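Local atomic coordinates of small S protein (Podospora anserina, PDB entry 2WVO), a protein that triggers heterokaryon incompatibility, killing fused fungal cells when it meets the prion form of the incompatible variant [het-s]. Residues A[49-52]-A[53-56]; A[58-61]-A[62-65]; A[130-133]-A[134-137]. All coordinates share one frame; numbering follows the deposited sequence.

Contact 1 (A[49-52]-A[53-56]); sequences KVRL and SRWG
Residues 49-52 and 53-56 are two successive turns of helix 38-59, joined by i to i+4 backbone hydrogen bonds from Ser53 N to Lys49 O, Arg54 N to Val50 O, Trp55 N to Arg51 O and Gly56 N to Leu52 O. The helix is part of the helical globular domain that restrains the protein's own C-terminal prion domain, and this piece lies deep inside it. Val50 O takes two donors: Arg54 N at 2.7 Å and, from the side, Ser53 OG at 2.8 Å. With chi1 at 85°, the Ser53 hydroxyl sits between its own backbone N and carbonyl carbon, which folds it back over the preceding turn. It meets Val50 O at a C=O...O angle of 116°, tilted out of the carbonyl plane. The hydroxyl has a further partner in Arg136 NH1, so it links Val50 O of its own helix to an arginine of helix 120-136.

On another side of the helix the two arginines cross. Arg54 leaves with CG anti to the backbone N and bends at chi3, turning its guanidinium back over the previous turn, where NH2 lies 3.9 Å from Val50 CG1. Its NH1 comes to 4.0 Å from Arg51 CD, and the two guanidinium planes differ by only 23°. The like charges are probably balanced by acids around them: Arg51 forms salt bridges with Asp168 and Glu171, Arg54 with Glu187 and Asp208. Lys49 leads elsewhere, to Glu26. Leu52 packs against Phe18, Cys21 and Val22 of helix 14-23. The Trp55 indole leads away from the preceding turn; Trp55 CB stays 3.6 Å from Leu52 O, an oxygen near the plane of the ring at its edge.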
# COMPACT_ATOMS: atom_id res chain seq x y z
N LYS A 49 4.86 7.79 14.66
CA LYS A 49 3.78 8.24 15.53
C LYS A 49 3.97 9.69 16.01
O LYS A 49 3.04 10.51 15.92
CB LYS A 49 3.66 7.30 16.73
CG LYS A 49 2.40 7.48 17.56
CD LYS A 49 2.48 6.60 18.80
CE LYS A 49 1.17 6.56 19.55
NZ LYS A 49 1.18 5.50 20.60
N VAL A 50 5.16 10.00 16.52
CA VAL A 50 5.51 11.35 17.00
C VAL A 50 5.32 12.39 15.90
O VAL A 50 4.83 13.49 16.14
CB VAL A 50 6.98 11.41 17.52
CG1 VAL A 50 7.47 12.86 17.63
CG2 VAL A 50 7.12 10.68 18.84
N ARG A 51 5.75 12.03 14.70
CA ARG A 51 5.64 12.81 13.49
C ARG A 51 4.17 13.22 13.24
O ARG A 51 3.85 14.38 12.99
CB ARG A 51 6.16 11.90 12.39
CG ARG A 51 6.55 12.50 11.10
CD ARG A 51 7.84 13.33 11.11
NE ARG A 51 7.57 14.40 10.16
CZ ARG A 51 7.69 14.29 8.84
NH1 ARG A 51 8.16 13.18 8.30
NH2 ARG A 51 7.36 15.31 8.07
N LEU A 52 3.29 12.23 13.30
CA LEU A 52 1.86 12.42 13.16
C LEU A 52 1.34 13.33 14.28
O LEU A 52 0.63 14.30 14.01
CB LEU A 52 1.19 11.04 13.19
CG LEU A 52 0.03 10.57 12.32
CD1 LEU A 52 -0.10 11.29 10.96
CD2 LEU A 52 0.12 9.03 12.16
N SER A 53 1.72 13.04 15.52
CA SER A 53 1.32 13.85 16.67
C SER A 53 1.80 15.30 16.56
O SER A 53 1.08 16.21 16.95
CB SER A 53 1.77 13.22 17.99
OG SER A 53 3.11 13.59 18.32
N ARG A 54 3.01 15.48 16.04
CA ARG A 54 3.59 16.82 15.84
C ARG A 54 2.77 17.67 14.87
O ARG A 54 2.53 18.85 15.14
CB ARG A 54 5.05 16.75 15.38
CG ARG A 54 5.81 18.11 15.42
CD ARG A 54 7.19 18.00 14.75
NE ARG A 54 7.99 16.91 15.33
CZ ARG A 54 8.86 16.17 14.66
NH1 ARG A 54 9.09 16.39 13.37
NH2 ARG A 54 9.53 15.21 15.29
N TRP A 55 2.33 17.08 13.76
CA TRP A 55 1.46 17.76 12.79
C TRP A 55 0.11 18.19 13.39
O TRP A 55 -0.34 19.31 13.17
CB TRP A 55 1.24 16.90 11.53
CG TRP A 55 0.26 17.54 10.57
CD1 TRP A 55 0.54 18.48 9.62
CD2 TRP A 55 -1.16 17.31 10.49
NE1 TRP A 55 -0.60 18.83 8.94
CE2 TRP A 55 -1.66 18.14 9.46
CE3 TRP A 55 -2.05 16.49 11.20
CZ2 TRP A 55 -3.01 18.16 9.11
CZ3 TRP A 55 -3.39 16.51 10.86
CH2 TRP A 55 -3.86 17.34 9.82
N GLY A 56 -0.52 17.29 14.15
CA GLY A 56 -1.81 17.58 14.79
C GLY A 56 -1.69 18.73 15.77
O GLY A 56 -2.56 19.61 15.83

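Contact 2 (A[58-61]-A[62-65]); sequences AVQI and NDDP
Ile61 lays its CG2 branch against the side-chain amide of Asn62, 3.7 Å from Asn62 OD1. CG1 stands anti to the backbone N (chi1 -168°), leaving CG2 as the branch nearer Asn62, while the side chain as a whole packs on Val14, Ala15 and Phe18 of helix 14-23. Asn62 in turn reaches Asn19 of that helix. The chain is leaving helix 38-59 here: Gln60 takes a positive phi of 53° and closes the last turn as a Schellman motif, after which its carbonyl starts the next bend. Gln60 O accepts Asp63 N at 3.0 Å, the donor standing well above the carbonyl plane, and Asp64 N at 3.1 Å in a weak bond. In one of the two conformers of Gln60, its side chain runs alongside that of Asp63 in the same direction, the amide and carboxylate planes 18° apart, and NE2 turns back to Glu57 O. Asp64 points its CB toward the helix end, 3.7 Å from Gln60 O. A water links Val59 O to Asp64 OD2, donating to both; it lies 2.7 Å from Asp64 OD2, the same oxygen that forms a salt bridge with Arg66.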
# COMPACT_ATOMS: atom_id res chain seq x y z
N ALA A 58 0.76 21.10 15.67
CA ALA A 58 1.10 22.31 14.91
C ALA A 58 -0.12 22.96 14.24
O ALA A 58 -0.23 24.18 14.16
CB ALA A 58 2.18 22.00 13.86
N VAL A 59 -1.03 22.11 13.76
CA VAL A 59 -2.21 22.54 13.01
C VAL A 59 -3.38 22.82 13.96
O VAL A 59 -4.43 23.34 13.54
CB VAL A 59 -2.54 21.46 11.91
CG1 VAL A 59 -3.45 20.32 12.44
CG2 VAL A 59 -3.10 22.09 10.68
N GLN A 60 -3.18 22.54 15.25
CA GLN A 60 -4.21 22.66 16.29
C GLN A 60 -5.47 21.89 15.90
O GLN A 60 -6.57 22.43 15.84
CB GLN A 60 -4.51 24.13 16.63
CG GLN A 60 -3.35 24.87 17.31
CD GLN A 60 -3.12 24.42 18.75
OE1 GLN A 60 -3.70 24.98 19.68
NE2 GLN A 60 -2.27 23.41 18.93
N ILE A 61 -5.28 20.60 15.63
CA ILE A 61 -6.33 19.69 15.14
C ILE A 61 -7.64 19.74 15.95
O ILE A 61 -8.73 19.70 15.38
CB ILE A 61 -5.77 18.22 14.97
CG1 ILE A 61 -6.72 17.32 14.19
CG2 ILE A 61 -5.36 17.60 16.31
CD1 ILE A 61 -6.43 17.21 12.71
N ASN A 62 -7.53 19.88 17.27
CA ASN A 62 -8.72 19.81 18.11
C ASN A 62 -9.45 21.10 18.30
O ASN A 62 -10.54 21.12 18.86
CB ASN A 62 -8.41 19.11 19.44
CG ASN A 62 -8.12 17.63 19.25
OD1 ASN A 62 -7.04 17.16 19.60
ND2 ASN A 62 -9.07 16.89 18.63
N ASP A 63 -8.88 22.17 17.76
CA ASP A 63 -9.41 23.51 17.93
C ASP A 63 -9.83 24.15 16.60
O ASP A 63 -10.54 25.14 16.60
CB ASP A 63 -8.38 24.37 18.67
CG ASP A 63 -8.27 24.01 20.16
OD1 ASP A 63 -9.15 24.41 20.94
OD2 ASP A 63 -7.30 23.34 20.55
N ASP A 64 -9.42 23.59 15.48
CA ASP A 64 -9.80 24.12 14.16
C ASP A 64 -11.08 23.40 13.70
O ASP A 64 -11.03 22.20 13.46
CB ASP A 64 -8.65 23.93 13.17
CG ASP A 64 -8.90 24.57 11.82
OD1 ASP A 64 -10.06 24.69 11.42
OD2 ASP A 64 -7.92 24.92 11.14
N PRO A 65 -12.22 24.13 13.59
CA PRO A 65 -13.53 23.50 13.31
C PRO A 65 -13.62 22.75 11.98
O PRO A 65 -14.46 21.87 11.83
CB PRO A 65 -14.54 24.67 13.35
CG PRO A 65 -13.72 25.90 13.20
CD PRO A 65 -12.35 25.59 13.77
O HOH W 1 -5.28 24.79 11.71

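Contact 3 (A[130-133]-A[134-137]); sequences KDLV and SRRQ
Ser134 N to Lys130 O, Arg135 N to Asp131 O and Gln137 N to Val133 O are the backbone hydrogen bonds of the last turns of helix 120-136, with a weaker one from Arg136 N to Leu132 O at 3.4 Å. Gln137 is where the chain leaves helical geometry, although its N still reaches Val133 O at 2.7 Å.

Packing follows the helix surface. In one of the two conformers of Arg135, Leu132 and Arg135 run alongside each other in the same direction, and the aliphatic methyl Leu132 CD1 comes to 3.9 Å from Arg135 NH1; the same methyl lies over one face of the Arg136 guanidinium. In that conformer Arg136 CG also sits over the centre of the Arg135 guanidinium, 3.6 Å above its plane. The apolar contact is that of Val133, which faces inward to Val50 of helix 38-59.

Among the charged groups, Arg136 is extended from CG to NE (chi2 177°), long enough to bring its guanidinium to Glu187 of helix 177-187 in a salt bridge.

A water donates to Lys130 O at 2.6 Å and also bonds to Ser134 OG, 3.3 Å away.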
# COMPACT_ATOMS: atom_id res chain seq x y z
N LYS A 130 6.73 7.50 23.56
CA LYS A 130 5.34 7.14 23.89
C LYS A 130 4.66 8.22 24.74
O LYS A 130 3.57 8.68 24.40
CB LYS A 130 5.26 5.76 24.58
CG LYS A 130 4.78 4.59 23.68
CD LYS A 130 4.45 3.34 24.52
CE LYS A 130 3.16 2.63 24.07
NZ LYS A 130 3.28 1.80 22.79
N ASP A 131 5.31 8.63 25.84
CA ASP A 131 4.78 9.65 26.77
C ASP A 131 4.54 11.01 26.11
O ASP A 131 3.55 11.68 26.38
CB ASP A 131 5.70 9.82 27.98
CG ASP A 131 5.67 8.62 28.92
OD1 ASP A 131 6.33 8.69 29.98
OD2 ASP A 131 5.00 7.62 28.60
N LEU A 132 5.48 11.41 25.27
CA LEU A 132 5.40 12.63 24.47
C LEU A 132 4.10 12.73 23.63
O LEU A 132 3.45 13.77 23.64
CB LEU A 132 6.65 12.72 23.59
CG LEU A 132 6.91 13.76 22.51
CD1 LEU A 132 6.96 15.18 23.08
CD2 LEU A 132 8.24 13.41 21.86
N VAL A 133 3.73 11.66 22.92
CA VAL A 133 2.47 11.69 22.16
C VAL A 133 1.21 11.54 23.05
O VAL A 133 0.18 12.11 22.75
CB VAL A 133 2.44 10.76 20.89
CG1 VAL A 133 3.84 10.47 20.36
CG2 VAL A 133 1.67 9.49 21.14
N SER A 134 1.33 10.79 24.15
CA SER A 134 0.27 10.74 25.17
C SER A 134 -0.14 12.12 25.70
O SER A 134 -1.33 12.36 25.93
CB SER A 134 0.67 9.85 26.35
OG SER A 134 0.54 8.49 26.01
N ARG A 135 0.84 13.00 25.90
CA ARG A 135 0.58 14.38 26.32
C ARG A 135 -0.21 15.11 25.24
O ARG A 135 -1.24 15.71 25.51
CB ARG A 135 1.89 15.13 26.62
CG ARG A 135 1.74 16.67 26.70
CD ARG A 135 2.95 17.38 26.10
NE ARG A 135 2.58 18.29 25.02
CZ ARG A 135 3.39 18.63 24.01
NH1 ARG A 135 4.62 18.14 23.93
NH2 ARG A 135 2.96 19.46 23.07
N ARG A 136 0.28 15.04 24.01
CA ARG A 136 -0.36 15.68 22.87
C ARG A 136 -1.75 15.14 22.56
O ARG A 136 -2.64 15.90 22.20
CB ARG A 136 0.51 15.54 21.62
CG ARG A 136 1.72 16.40 21.64
CD ARG A 136 2.56 16.17 20.44
NE ARG A 136 3.68 17.10 20.40
CZ ARG A 136 4.76 16.94 19.65
NH1 ARG A 136 4.89 15.86 18.88
NH2 ARG A 136 5.72 17.86 19.68
N GLN A 137 -1.92 13.83 22.71
CA GLN A 137 -3.15 13.18 22.26
C GLN A 137 -4.33 13.50 23.15
O GLN A 137 -4.32 13.16 24.34
CB GLN A 137 -2.98 11.67 22.11
CG GLN A 137 -2.18 11.27 20.88
CD GLN A 137 -2.53 12.09 19.65
OE1 GLN A 137 -3.65 12.00 19.12
NE2 GLN A 137 -1.58 12.89 19.18
O HOH W 2 1.75 7.14 23.26

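Contact 1 is the buried one of the three, near the centre of the chain; contacts 2 and 3 lie at the surface, each with a bridging water. Contact 2 takes up the end of helix 38-59 and the loop after it: Gly56 O probably accepts Ile61 N, and Trp55 CZ3 packs 3.6 Å from Ile61 CD1. Contact 3 belongs to helix 120-136 and meets contact 1 directly, where Lys49 CE is 3.4 Å from Val133 CG2. Arginines serve both places, and Glu187 pairs with Arg54 in contact 1 and Arg136 in contact 3. Contact 2, at the helix end, relies instead on turn hydrogen bonds and a water held by Asp64. Contacts 2 and 3 do not touch, their nearest atoms about 5 Å apart.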